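Local coordinates for pyruvate kinase (Toxoplasma gondii, PDB 3GG8), which catalyses the last step of glycolysis, transferring the phosphoryl group of phosphoenolpyruvate to ADP to give pyruvate and ATP, at residues C[414-419]-C[466-471]; C[156-161]-C[167-172]; C[55-60]-C[358-363]; C[211-216]-C[240-245]; C[369-374]-C[450-455]. All blocks are in the same frame, centred on the assembly; numbering follows the deposited sequence. Where two conformers were deposited one is given.

How the contacts relate
The five contacts sample the three folded parts of the pyruvate kinase chain. Contact 2 is in the small B domain, inserted between the third barrel strand, 97-101, and the fourth, 224-227. Contacts 3 and 4 pair helices on the outside of the barrel, with centres about 31 Å apart. Contact 3 joins the first and last barrel helices, so the chain between its segments holds contacts 2 and 4. Contact 5 uses the C-terminal end of the same helix 356-371 and meets the turn before strand 454-458, joining barrel and C-terminal domain. Contact 1 packs a helix on the sheet which that strand borders. The centres of contacts 1 and 2 lie about 57 Å apart.

Contact 1: residues C[414-419]-C[466-471]; sequences LALTET and DHVIRN
Leu416 meets Val468 and Ile469 through branched aliphatic groups alone, and no flat group takes part in the contact; the Arg470 guanidinium, on the exposed side of the helix, has backbone atoms of its own helix, Asp466 O and His467 N, at its edge and in its plane. Its NH1 also makes a weak bond to His467 ND1, 3.3 Å long.

The buried side is carried by Leu416. Its CD2 comes tip to tip with Val468 CG1 at 3.7 Å, while its CD1 lies 3.8 Å from Ile469 CG1, where the two side chains run roughly perpendicular. Ile469 serves both leucines with different branches. With chi1 at -68° its CG1 stands beside the backbone N and its CG2 anti to it; CG1 goes to Leu416, and CG2 lies 4.1 Å from Leu414 CD1. Leu414 and Leu416 can share this helix face because alternate residues of a strand point to the same side of the sheet, and the intervening Ala415 turns to the other.

Leu438 and Ala490, on the neighbouring strands 435-439 and 487-494, extend the same apolar layer, touching Val468 and Ile469 respectively. The axes of strand segment 414-416 and helix segment 466-471 approach to 10.1 Å, their N-to-C directions 146° apart, the spacing of a helix laid over a sheet. Helix 465-478 connects strand 454-458 to the parallel strand 487-494, passing over strands 435-439 and 412-416, which lie between them in the sheet: a beta-alpha-beta crossover in the alpha/beta domain of pyruvate kinase.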
# COMPACT_ATOMS: atom_id res chain seq x y z
N LEU C 414 -22.50 2.45 -17.40
CA LEU C 414 -23.43 3.40 -17.99
C LEU C 414 -23.29 4.69 -17.20
O LEU C 414 -23.40 4.69 -15.96
CB LEU C 414 -24.86 2.88 -17.95
CG LEU C 414 -25.16 1.49 -18.53
CD1 LEU C 414 -26.64 1.17 -18.43
CD2 LEU C 414 -24.69 1.39 -19.97
N ALA C 415 -23.01 5.78 -17.90
CA ALA C 415 -22.91 7.10 -17.29
C ALA C 415 -24.09 7.93 -17.77
O ALA C 415 -24.11 8.39 -18.90
CB ALA C 415 -21.60 7.78 -17.67
N LEU C 416 -25.10 8.08 -16.92
CA LEU C 416 -26.24 8.90 -17.25
C LEU C 416 -25.89 10.32 -16.89
O LEU C 416 -25.49 10.59 -15.75
CB LEU C 416 -27.49 8.45 -16.49
CG LEU C 416 -28.21 7.21 -16.99
CD1 LEU C 416 -27.39 5.94 -16.68
CD2 LEU C 416 -29.61 7.13 -16.35
N THR C 417 -26.04 11.25 -17.83
CA THR C 417 -25.44 12.58 -17.64
C THR C 417 -26.14 13.70 -18.40
O THR C 417 -26.50 13.56 -19.57
CB THR C 417 -23.93 12.56 -17.98
OG1 THR C 417 -23.33 13.79 -17.58
CG2 THR C 417 -23.69 12.34 -19.49
N GLU C 418 -26.33 14.82 -17.72
CA GLU C 418 -26.93 15.99 -18.35
C GLU C 418 -25.82 16.89 -18.86
O GLU C 418 -25.77 17.19 -20.05
CB GLU C 418 -27.86 16.71 -17.36
CG GLU C 418 -28.59 17.95 -17.89
CD GLU C 418 -29.39 17.73 -19.19
OE1 GLU C 418 -29.68 18.73 -19.89
OE2 GLU C 418 -29.72 16.56 -19.50
N THR C 419 -24.90 17.26 -17.97
CA THR C 419 -23.84 18.23 -18.29
C THR C 419 -22.57 17.57 -18.79
O THR C 419 -21.65 18.27 -19.24
CB THR C 419 -23.42 19.07 -17.06
OG1 THR C 419 -22.59 18.27 -16.20
CG2 THR C 419 -24.63 19.64 -16.30
N ASP C 466 -34.45 4.65 -14.40
CA ASP C 466 -34.61 3.21 -14.62
C ASP C 466 -34.90 2.88 -16.07
O ASP C 466 -34.27 1.99 -16.63
CB ASP C 466 -35.76 2.65 -13.76
CG ASP C 466 -35.34 2.32 -12.34
OD1 ASP C 466 -34.19 2.62 -11.94
OD2 ASP C 466 -36.20 1.74 -11.61
N HIS C 467 -35.87 3.58 -16.66
CA HIS C 467 -36.21 3.46 -18.08
C HIS C 467 -34.99 3.64 -18.99
O HIS C 467 -34.74 2.81 -19.88
CB HIS C 467 -37.29 4.46 -18.46
CG HIS C 467 -38.67 4.05 -18.04
ND1 HIS C 467 -38.92 3.32 -16.90
CD2 HIS C 467 -39.87 4.30 -18.60
CE1 HIS C 467 -40.22 3.12 -16.78
NE2 HIS C 467 -40.82 3.71 -17.80
N VAL C 468 -34.24 4.73 -18.76
CA VAL C 468 -33.05 5.03 -19.56
C VAL C 468 -32.04 3.89 -19.45
O VAL C 468 -31.52 3.42 -20.46
CB VAL C 468 -32.40 6.40 -19.18
CG1 VAL C 468 -30.98 6.50 -19.71
CG2 VAL C 468 -33.21 7.53 -19.71
N ILE C 469 -31.77 3.44 -18.22
CA ILE C 469 -30.93 2.27 -17.96
C ILE C 469 -31.46 0.98 -18.61
O ILE C 469 -30.70 0.25 -19.25
CB ILE C 469 -30.68 2.06 -16.43
CG1 ILE C 469 -29.82 3.20 -15.87
CG2 ILE C 469 -30.03 0.69 -16.15
CD1 ILE C 469 -29.99 3.42 -14.38
N ARG C 470 -32.76 0.70 -18.47
CA ARG C 470 -33.36 -0.46 -19.13
C ARG C 470 -33.14 -0.42 -20.64
O ARG C 470 -32.78 -1.42 -21.25
CB ARG C 470 -34.85 -0.56 -18.83
CG ARG C 470 -35.27 -1.70 -17.90
CD ARG C 470 -35.34 -1.24 -16.45
NE ARG C 470 -36.64 -1.53 -15.85
CZ ARG C 470 -37.57 -0.61 -15.57
NH1 ARG C 470 -37.35 0.67 -15.83
NH2 ARG C 470 -38.73 -0.97 -15.03
N ASN C 471 -33.34 0.76 -21.23
CA ASN C 471 -33.24 0.92 -22.67
C ASN C 471 -31.82 0.70 -23.19
O ASN C 471 -31.62 0.03 -24.22
CB ASN C 471 -33.75 2.31 -23.09
CG ASN C 471 -33.81 2.49 -24.60
OD1 ASN C 471 -34.63 1.88 -25.30
ND2 ASN C 471 -32.94 3.36 -25.10

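Contact 2: residues C[156-161]-C[167-172]; sequences NTILIA and VKVVEV
A beta hairpin of the B domain brings Ile158 opposite Val167, with strand 157-160 antiparallel to strand 165-172. These two residues form a hydrogen-bonded pair: Ile158 N donates to Val167 O at 2.8 Å, and Val167 N returns a bond to Ile158 O at 2.9 Å. Thr157 and Lys168 follow as a non-hydrogen-bonded pair, their CA atoms 4.6 Å apart. Beyond them Val169 N donates to Asn156 O over 2.8 Å, an almost straight bond with 177° at the hydrogen. Two CA-H...O contacts, from Lys168 to Asn156 O and from Thr157 to Val167 O, fill in between the N-H bonds.

The two faces differ sharply. On the buried one, Val167 CG2 sits 3.8 Å from Ile158 CB; chi1 of -59° places this methyl between its own backbone N and carbonyl carbon, the crowded position, from which it also covers Ile158 O. Ile158 CD1 packs at an oblique angle on Val169 CG2, again at 3.8 Å, and Ile160 CD1 makes a looser approach of 4.4 Å to Val167 CG2. The face of Thr157 and Lys168 is more open, and the bent lysine chain passes Asn156 O with CG alone. Asn156 turns its own OD1 back to Lys153 N.

The strand axes make 138°, a strongly twisted pairing. Farther along, Val170 and Glu171 both face Ile178 on the next strand, a classic beta bulge. Such twisted antiparallel strands build the small beta domain that, in pyruvate kinases, closes like a lid over the active-site end of the barrel.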
# COMPACT_ATOMS: atom_id res chain seq x y z
N ASN C 156 19.07 36.74 -26.39
CA ASN C 156 17.86 36.07 -26.87
C ASN C 156 18.07 35.37 -28.21
O ASN C 156 18.85 35.81 -29.04
CB ASN C 156 16.70 37.06 -27.03
CG ASN C 156 15.88 37.25 -25.75
OD1 ASN C 156 15.75 38.37 -25.26
ND2 ASN C 156 15.34 36.16 -25.22
N THR C 157 17.33 34.29 -28.44
CA THR C 157 17.37 33.59 -29.70
C THR C 157 16.10 33.88 -30.52
O THR C 157 15.00 33.88 -29.97
CB THR C 157 17.55 32.07 -29.47
OG1 THR C 157 18.85 31.84 -28.92
CG2 THR C 157 17.41 31.30 -30.77
N ILE C 158 16.27 34.15 -31.81
CA ILE C 158 15.13 34.24 -32.73
C ILE C 158 15.22 33.15 -33.80
O ILE C 158 16.25 33.02 -34.48
CB ILE C 158 15.03 35.61 -33.45
CG1 ILE C 158 14.89 36.76 -32.46
CG2 ILE C 158 13.85 35.63 -34.42
CD1 ILE C 158 15.09 38.12 -33.13
N LEU C 159 14.14 32.38 -33.94
CA LEU C 159 14.03 31.34 -34.98
C LEU C 159 13.23 31.83 -36.19
O LEU C 159 12.21 32.52 -36.05
CB LEU C 159 13.39 30.07 -34.41
CG LEU C 159 14.29 28.91 -33.98
CD1 LEU C 159 15.34 29.35 -32.99
CD2 LEU C 159 13.47 27.79 -33.40
N ILE C 160 13.72 31.46 -37.38
CA ILE C 160 13.15 31.92 -38.65
C ILE C 160 12.91 30.73 -39.59
O ILE C 160 13.77 29.85 -39.70
CB ILE C 160 14.07 32.95 -39.34
CG1 ILE C 160 14.27 34.17 -38.45
CG2 ILE C 160 13.51 33.36 -40.70
CD1 ILE C 160 15.48 35.01 -38.79
N ALA C 161 11.75 30.72 -40.24
CA ALA C 161 11.39 29.67 -41.23
C ALA C 161 11.31 28.26 -40.63
O ALA C 161 12.14 27.40 -40.95
CB ALA C 161 12.33 29.70 -42.44
N VAL C 167 19.12 32.79 -35.12
CA VAL C 167 19.99 33.93 -34.85
C VAL C 167 19.99 34.27 -33.35
O VAL C 167 18.96 34.14 -32.67
CB VAL C 167 19.64 35.18 -35.72
CG1 VAL C 167 19.75 34.86 -37.22
CG2 VAL C 167 18.24 35.72 -35.40
N LYS C 168 21.16 34.66 -32.84
CA LYS C 168 21.27 35.19 -31.47
C LYS C 168 21.26 36.71 -31.54
O LYS C 168 21.98 37.30 -32.37
CB LYS C 168 22.57 34.70 -30.80
CG LYS C 168 22.52 34.64 -29.26
CD LYS C 168 23.85 35.05 -28.61
CE LYS C 168 24.83 33.87 -28.40
NZ LYS C 168 24.41 32.93 -27.30
N VAL C 169 20.46 37.35 -30.69
CA VAL C 169 20.39 38.82 -30.64
C VAL C 169 21.66 39.42 -30.01
O VAL C 169 22.06 39.05 -28.91
CB VAL C 169 19.12 39.33 -29.88
CG1 VAL C 169 19.11 40.85 -29.80
CG2 VAL C 169 17.84 38.84 -30.54
N VAL C 170 22.28 40.36 -30.72
CA VAL C 170 23.53 40.97 -30.30
C VAL C 170 23.29 42.40 -29.77
O VAL C 170 23.93 42.83 -28.80
CB VAL C 170 24.59 40.92 -31.45
CG1 VAL C 170 25.71 41.92 -31.24
CG2 VAL C 170 25.16 39.51 -31.57
N GLU C 171 22.35 43.11 -30.38
CA GLU C 171 22.07 44.50 -30.05
C GLU C 171 20.63 44.83 -30.41
O GLU C 171 20.08 44.24 -31.34
CB GLU C 171 23.02 45.43 -30.81
CG GLU C 171 22.48 46.84 -31.02
CD GLU C 171 23.49 47.80 -31.66
OE1 GLU C 171 23.06 48.89 -32.11
OE2 GLU C 171 24.69 47.46 -31.71
N VAL C 172 20.03 45.76 -29.66
CA VAL C 172 18.68 46.24 -29.94
C VAL C 172 18.67 47.75 -30.14
O VAL C 172 19.35 48.47 -29.42
CB VAL C 172 17.64 45.85 -28.83
CG1 VAL C 172 17.57 44.34 -28.66
CG2 VAL C 172 17.95 46.52 -27.48

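Contact 3: residues C[55-60]-C[358-363]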
# COMPACT_ATOMS: atom_id res chain seq x y z
N VAL C 55 -17.44 10.03 -44.66
CA VAL C 55 -18.12 8.83 -44.19
C VAL C 55 -17.12 7.70 -43.90
O VAL C 55 -17.15 7.10 -42.82
CB VAL C 55 -19.20 8.37 -45.18
CG1 VAL C 55 -19.66 6.95 -44.86
CG2 VAL C 55 -20.37 9.32 -45.14
N LYS C 56 -16.21 7.44 -44.85
CA LYS C 56 -15.14 6.43 -44.66
C LYS C 56 -14.26 6.75 -43.45
O LYS C 56 -13.74 5.86 -42.81
CB LYS C 56 -14.28 6.33 -45.91
CG LYS C 56 -14.95 5.61 -47.06
CD LYS C 56 -14.08 5.56 -48.29
CE LYS C 56 -14.85 4.98 -49.45
NZ LYS C 56 -13.98 4.79 -50.65
N MET C 57 -14.12 8.04 -43.15
CA MET C 57 -13.35 8.48 -42.00
C MET C 57 -14.09 8.26 -40.70
O MET C 57 -13.48 7.92 -39.70
CB MET C 57 -12.92 9.93 -42.16
CG MET C 57 -11.75 10.04 -43.11
SD MET C 57 -11.45 11.70 -43.64
CE MET C 57 -10.78 12.47 -42.18
N ILE C 58 -15.42 8.44 -40.71
CA ILE C 58 -16.22 8.09 -39.55
C ILE C 58 -16.03 6.61 -39.22
O ILE C 58 -15.75 6.26 -38.06
CB ILE C 58 -17.72 8.38 -39.76
CG1 ILE C 58 -17.98 9.88 -39.89
CG2 ILE C 58 -18.54 7.75 -38.61
CD1 ILE C 58 -19.38 10.21 -40.37
N ASP C 59 -16.18 5.74 -40.23
CA ASP C 59 -16.06 4.28 -40.01
C ASP C 59 -14.67 3.94 -39.48
O ASP C 59 -14.51 3.01 -38.71
CB ASP C 59 -16.33 3.46 -41.29
CG ASP C 59 -17.74 3.64 -41.81
OD1 ASP C 59 -18.64 4.04 -41.03
OD2 ASP C 59 -17.97 3.36 -43.02
N ALA C 60 -13.68 4.73 -39.88
CA ALA C 60 -12.29 4.48 -39.53
C ALA C 60 -11.93 4.88 -38.10
O ALA C 60 -10.92 4.42 -37.56
CB ALA C 60 -11.38 5.18 -40.52
N ILE C 358 -6.92 5.89 -44.71
CA ILE C 358 -5.85 5.00 -44.29
C ILE C 358 -5.08 5.56 -43.08
O ILE C 358 -4.68 4.81 -42.19
CB ILE C 358 -4.90 4.60 -45.47
CG1 ILE C 358 -5.65 3.67 -46.43
CG2 ILE C 358 -3.64 3.91 -44.96
CD1 ILE C 358 -4.80 3.05 -47.54
N THR C 359 -4.88 6.88 -43.04
CA THR C 359 -4.22 7.50 -41.91
C THR C 359 -5.08 7.37 -40.64
O THR C 359 -4.55 7.11 -39.56
CB THR C 359 -3.81 8.97 -42.19
OG1 THR C 359 -3.08 9.05 -43.42
CG2 THR C 359 -2.92 9.52 -41.07
N VAL C 360 -6.39 7.54 -40.78
CA VAL C 360 -7.29 7.41 -39.62
C VAL C 360 -7.34 5.98 -39.09
O VAL C 360 -7.34 5.77 -37.88
CB VAL C 360 -8.74 7.89 -39.92
CG1 VAL C 360 -9.62 7.72 -38.70
CG2 VAL C 360 -8.76 9.33 -40.34
N GLU C 361 -7.40 5.01 -40.00
CA GLU C 361 -7.36 3.59 -39.60
C GLU C 361 -6.05 3.26 -38.88
O GLU C 361 -6.04 2.49 -37.92
CB GLU C 361 -7.49 2.66 -40.82
CG GLU C 361 -8.62 2.99 -41.78
CD GLU C 361 -8.82 1.92 -42.84
OE1 GLU C 361 -9.99 1.52 -43.06
OE2 GLU C 361 -7.82 1.47 -43.44
N THR C 362 -4.95 3.81 -39.38
CA THR C 362 -3.62 3.54 -38.84
C THR C 362 -3.48 4.08 -37.41
O THR C 362 -2.97 3.38 -36.52
CB THR C 362 -2.52 4.11 -39.78
OG1 THR C 362 -2.67 3.51 -41.07
CG2 THR C 362 -1.12 3.84 -39.26
N MET C 363 -3.97 5.28 -37.19
CA MET C 363 -3.93 5.84 -35.85
C MET C 363 -4.83 5.09 -34.88
O MET C 363 -4.50 5.00 -33.71
CB MET C 363 -4.28 7.34 -35.83
CG MET C 363 -3.67 8.02 -34.59
SD MET C 363 -3.38 9.77 -34.83
CE MET C 363 -5.08 10.30 -34.92
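Apolar packing between Val360 and Ala60 dominates the contact. Ala60 CB points at the partner helix and lies 3.6 Å from Val360 CG1. The other methyl of the valine serves a second residue: with chi1 at 179°, CG1 is anti to the backbone N and CG2 beside it, and CG2 reaches Met57 CG at 4.1 Å. Met57 lies roughly perpendicular to the valine, its chain bent at the last torsion so that CE too stays close to CG2. The small alanine lets the backbones draw together, with Ala60 CA and Glu361 CA only 5.0 Å apart.

Of the polar residues, Glu361 takes part through its hydrocarbon portion: its CG rests 3.7 Å from Ala60 CB, while the carboxylate has a long, weak ion pair with Arg365. A hydrogen bond within helix 358-363 runs from Thr362 OG1 to Ile358 O, 2.6 Å. That carbonyl also accepts from Thr362 N, and the two donors arrive from opposite faces of its plane.

The two helix segments run nearly parallel, 8° apart with axes 8.7 Å from each other. Beneath them lie strands 39-43 and 343-346, the first and eighth of the barrel: Val360 touches both Cys42 and Leu346, and Met57 touches Cys42. Helix 51-60 thus stands beside helix 356-371 where the ring of barrel strands closes.

Contact 4: residues C[211-216]-C[240-245]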
# COMPACT_ATOMS: atom_id res chain seq x y z
N HIS C 211 -14.31 37.64 -35.07
CA HIS C 211 -15.30 37.46 -36.14
C HIS C 211 -15.57 35.96 -36.42
O HIS C 211 -16.73 35.53 -36.58
CB HIS C 211 -14.81 38.19 -37.40
CG HIS C 211 -15.68 38.00 -38.61
ND1 HIS C 211 -16.98 38.44 -38.68
CD2 HIS C 211 -15.40 37.45 -39.82
CE1 HIS C 211 -17.48 38.15 -39.87
NE2 HIS C 211 -16.54 37.55 -40.58
N ASP C 212 -14.50 35.18 -36.47
CA ASP C 212 -14.60 33.75 -36.66
C ASP C 212 -15.33 33.04 -35.52
O ASP C 212 -16.12 32.13 -35.76
CB ASP C 212 -13.22 33.15 -36.85
CG ASP C 212 -12.51 33.68 -38.10
OD1 ASP C 212 -13.20 34.15 -39.02
OD2 ASP C 212 -11.27 33.60 -38.15
N ILE C 213 -15.09 33.45 -34.29
CA ILE C 213 -15.78 32.85 -33.14
C ILE C 213 -17.28 33.21 -33.10
O ILE C 213 -18.13 32.32 -32.93
CB ILE C 213 -15.10 33.24 -31.81
CG1 ILE C 213 -13.76 32.50 -31.67
CG2 ILE C 213 -16.03 32.97 -30.60
CD1 ILE C 213 -12.79 33.14 -30.66
N LEU C 214 -17.58 34.49 -33.28
CA LEU C 214 -18.95 34.97 -33.11
C LEU C 214 -19.81 34.75 -34.35
O LEU C 214 -20.97 34.35 -34.22
CB LEU C 214 -18.96 36.47 -32.75
CG LEU C 214 -18.30 36.99 -31.46
CD1 LEU C 214 -18.39 38.54 -31.43
CD2 LEU C 214 -18.94 36.41 -30.19
N ASN C 215 -19.26 35.02 -35.53
CA ASN C 215 -20.04 34.97 -36.75
C ASN C 215 -19.94 33.68 -37.56
O ASN C 215 -20.69 33.49 -38.52
CB ASN C 215 -19.81 36.23 -37.58
CG ASN C 215 -20.17 37.50 -36.81
OD1 ASN C 215 -19.40 38.46 -36.75
ND2 ASN C 215 -21.33 37.48 -36.19
N PHE C 216 -19.06 32.78 -37.13
CA PHE C 216 -19.06 31.44 -37.66
C PHE C 216 -19.29 30.41 -36.54
O PHE C 216 -20.31 29.71 -36.54
CB PHE C 216 -17.78 31.13 -38.44
CG PHE C 216 -17.86 29.85 -39.24
CD1 PHE C 216 -18.16 29.90 -40.61
CD2 PHE C 216 -17.65 28.62 -38.64
CE1 PHE C 216 -18.24 28.72 -41.36
CE2 PHE C 216 -17.73 27.43 -39.37
CZ PHE C 216 -18.03 27.48 -40.74
N ARG C 240 -14.44 33.34 -23.14
CA ARG C 240 -15.66 32.98 -22.44
C ARG C 240 -16.67 34.13 -22.37
O ARG C 240 -17.87 33.92 -22.55
CB ARG C 240 -15.36 32.45 -21.04
CG ARG C 240 -16.59 31.95 -20.31
CD ARG C 240 -16.23 31.03 -19.18
NE ARG C 240 -15.74 29.73 -19.64
CZ ARG C 240 -14.51 29.27 -19.44
NH1 ARG C 240 -14.18 28.07 -19.89
NH2 ARG C 240 -13.63 30.02 -18.78
N GLY C 241 -16.19 35.35 -22.13
CA GLY C 241 -17.06 36.51 -22.10
C GLY C 241 -17.54 36.88 -23.49
O GLY C 241 -18.68 37.34 -23.67
N LEU C 242 -16.66 36.68 -24.46
CA LEU C 242 -16.98 36.86 -25.88
C LEU C 242 -18.11 35.94 -26.29
O LEU C 242 -19.07 36.38 -26.92
CB LEU C 242 -15.75 36.54 -26.71
CG LEU C 242 -15.33 37.34 -27.93
CD1 LEU C 242 -15.27 38.84 -27.60
CD2 LEU C 242 -13.98 36.81 -28.41
N LEU C 243 -18.00 34.66 -25.92
CA LEU C 243 -18.96 33.63 -26.28
C LEU C 243 -20.37 33.94 -25.75
O LEU C 243 -21.39 33.73 -26.43
CB LEU C 243 -18.48 32.26 -25.79
CG LEU C 243 -17.42 31.53 -26.63
CD1 LEU C 243 -16.82 30.35 -25.90
CD2 LEU C 243 -17.98 31.08 -28.00
N GLY C 244 -20.43 34.44 -24.51
CA GLY C 244 -21.67 34.93 -23.93
C GLY C 244 -22.69 33.84 -23.73
O GLY C 244 -22.37 32.66 -23.86
N PRO C 245 -23.93 34.23 -23.39
CA PRO C 245 -25.03 33.26 -23.25
C PRO C 245 -25.36 32.53 -24.55
O PRO C 245 -25.67 31.34 -24.52
CB PRO C 245 -26.22 34.14 -22.82
CG PRO C 245 -25.61 35.37 -22.26
CD PRO C 245 -24.37 35.60 -23.07
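Ile213 and Leu243 make the tight, buried part of this contact, while Leu214 and Leu242 occupy its partly exposed side. Ile213 CG2 lies 3.8 Å from Leu243 CD2, the two side chains set nearly square to each other. Leu243 gets there by a detour: its CB sets off away from helix 207-217, but chi1 of -80° puts CG beside the backbone N and brings CD2 back to the isoleucine. Ile250 and Ile252 back Leu243, so this half merges with the interior beneath the helices. Ile205 touches both Ile213 and Leu242 and so bridges the two halves.

The outer half is looser between side chains. Ile213 CD1 and Leu242 CD2 stand 4.5 Å apart, and Leu214 CD2 is 4.4 Å from Leu242 CG. The closer approach on this side is to the backbone, where Leu214 CD2 sits 3.3 Å from Leu242 O, a methyl laid against a carbonyl oxygen near the end of its helix. Partly exposed Leu214 and Leu242 thus form the solvent side of the contact.

Both helices show irregularity close by. Helix 207-217 has a wider pi-type turn at 213-216, which includes both of its contact residues. The other helix stops directly after Leu243: Gly244 leaves helical angles with a positive phi of 65°, its N still bonded to Arg240 O. Strand 224-227 lies between these helices in the chain, and they pack as successive outer helices around the parallel strands of the TIM barrel.

Contact 5: residues C[369-374]-C[450-455]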
# COMPACT_ATOMS: atom_id res chain seq x y z
N GLU C 369 -3.09 -0.64 -29.97
CA GLU C 369 -1.89 -1.37 -29.50
C GLU C 369 -1.28 -0.75 -28.26
O GLU C 369 -0.74 -1.47 -27.41
CB GLU C 369 -0.81 -1.43 -30.58
CG GLU C 369 -1.24 -2.10 -31.84
CD GLU C 369 -1.26 -3.62 -31.75
OE1 GLU C 369 -1.00 -4.20 -30.67
OE2 GLU C 369 -1.53 -4.24 -32.78
N ALA C 370 -1.32 0.58 -28.16
CA ALA C 370 -0.79 1.30 -27.00
C ALA C 370 -1.65 0.99 -25.80
O ALA C 370 -1.15 0.79 -24.70
CB ALA C 370 -0.76 2.81 -27.26
N GLU C 371 -2.96 0.95 -26.01
CA GLU C 371 -3.92 0.66 -24.96
C GLU C 371 -3.76 -0.78 -24.44
O GLU C 371 -4.14 -1.07 -23.31
CB GLU C 371 -5.33 0.95 -25.45
CG GLU C 371 -5.64 2.44 -25.49
CD GLU C 371 -6.79 2.80 -26.39
OE1 GLU C 371 -6.90 3.98 -26.79
OE2 GLU C 371 -7.59 1.90 -26.70
N THR C 372 -3.19 -1.65 -25.27
CA THR C 372 -2.67 -2.97 -24.85
C THR C 372 -1.70 -2.87 -23.67
O THR C 372 -1.69 -3.73 -22.78
CB THR C 372 -1.99 -3.68 -26.06
OG1 THR C 372 -2.94 -4.54 -26.70
CG2 THR C 372 -0.76 -4.46 -25.68
N CYS C 373 -0.89 -1.81 -23.66
CA CYS C 373 0.13 -1.60 -22.62
C CYS C 373 -0.40 -1.06 -21.30
O CYS C 373 0.29 -1.13 -20.29
CB CYS C 373 1.18 -0.62 -23.13
SG CYS C 373 2.50 -1.36 -24.01
N VAL C 374 -1.61 -0.50 -21.31
CA VAL C 374 -2.13 0.22 -20.14
C VAL C 374 -2.44 -0.71 -18.96
O VAL C 374 -3.14 -1.73 -19.10
CB VAL C 374 -3.34 1.12 -20.51
CG1 VAL C 374 -3.93 1.77 -19.27
CG2 VAL C 374 -2.93 2.20 -21.52
N VAL C 450 -14.65 13.89 -27.02
CA VAL C 450 -13.28 14.30 -26.74
C VAL C 450 -12.71 13.57 -25.48
O VAL C 450 -11.57 13.79 -25.08
CB VAL C 450 -13.29 15.87 -26.70
CG1 VAL C 450 -12.83 16.43 -25.42
CG2 VAL C 450 -12.63 16.49 -27.94
N ILE C 451 -13.52 12.67 -24.91
CA ILE C 451 -13.21 11.95 -23.67
C ILE C 451 -12.79 10.48 -23.96
O ILE C 451 -13.59 9.71 -24.49
CB ILE C 451 -14.44 11.93 -22.67
CG1 ILE C 451 -15.05 13.33 -22.46
CG2 ILE C 451 -14.06 11.34 -21.31
CD1 ILE C 451 -14.06 14.41 -21.99
N ARG C 452 -11.55 10.11 -23.62
CA ARG C 452 -11.09 8.73 -23.77
C ARG C 452 -11.97 7.74 -23.00
O ARG C 452 -12.26 7.94 -21.83
CB ARG C 452 -9.62 8.56 -23.34
CG ARG C 452 -9.04 7.23 -23.80
CD ARG C 452 -7.95 6.65 -22.91
NE ARG C 452 -6.67 7.27 -23.14
CZ ARG C 452 -5.48 6.74 -22.86
NH1 ARG C 452 -5.35 5.53 -22.34
NH2 ARG C 452 -4.40 7.44 -23.13
N GLY C 453 -12.40 6.68 -23.67
CA GLY C 453 -13.05 5.57 -23.01
C GLY C 453 -14.56 5.68 -23.04
O GLY C 453 -15.26 4.76 -22.61
N VAL C 454 -15.04 6.82 -23.53
CA VAL C 454 -16.47 7.10 -23.62
C VAL C 454 -16.98 6.91 -25.05
O VAL C 454 -16.36 7.39 -25.99
CB VAL C 454 -16.79 8.55 -23.12
CG1 VAL C 454 -18.26 8.93 -23.36
CG2 VAL C 454 -16.47 8.68 -21.65
N THR C 455 -18.07 6.15 -25.20
CA THR C 455 -18.92 6.32 -26.38
C THR C 455 -20.28 6.83 -25.91
O THR C 455 -20.59 6.86 -24.73
CB THR C 455 -19.06 5.06 -27.27
OG1 THR C 455 -19.93 4.11 -26.65
CG2 THR C 455 -17.70 4.43 -27.58
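Arg452 leaves the backbone with CG anti to N, chi1 -166°, and bends at chi3, -80°, which swings NH1 round to Val374 and Glu371. Val374 meets it with CG2, the methyl beside its own backbone N; CG2 lies 4.2 Å from Arg452 NH1, at the edge of the guanidinium and near its plane, the valine and arginine side chains lying alongside each other and pointing opposite ways. Glu371 brings up its CG, 4.4 Å from the same NH1.

The turn that presents the arginine is type II, Ile451 to Val454, with Gly453 at the position needing positive phi. Arg452 NH2 is held by two carbonyls, Val337 O and Thr341 O, and Asp342 OD1 takes the backbone N of Arg452. Glu371 has other partners: OE1 bonds to Thr38 OG1 and OE2 to Arg37 N.

The opposite charges do not meet: Glu371 OE1 is 4.9 Å from Arg452 NE. At that range they may still stabilise each other in this buried setting, but each is fixed by its own hydrogen bonds, and what touches where the barrel's last helix meets the C-terminal domain is mainly methyl and methylene against guanidinium.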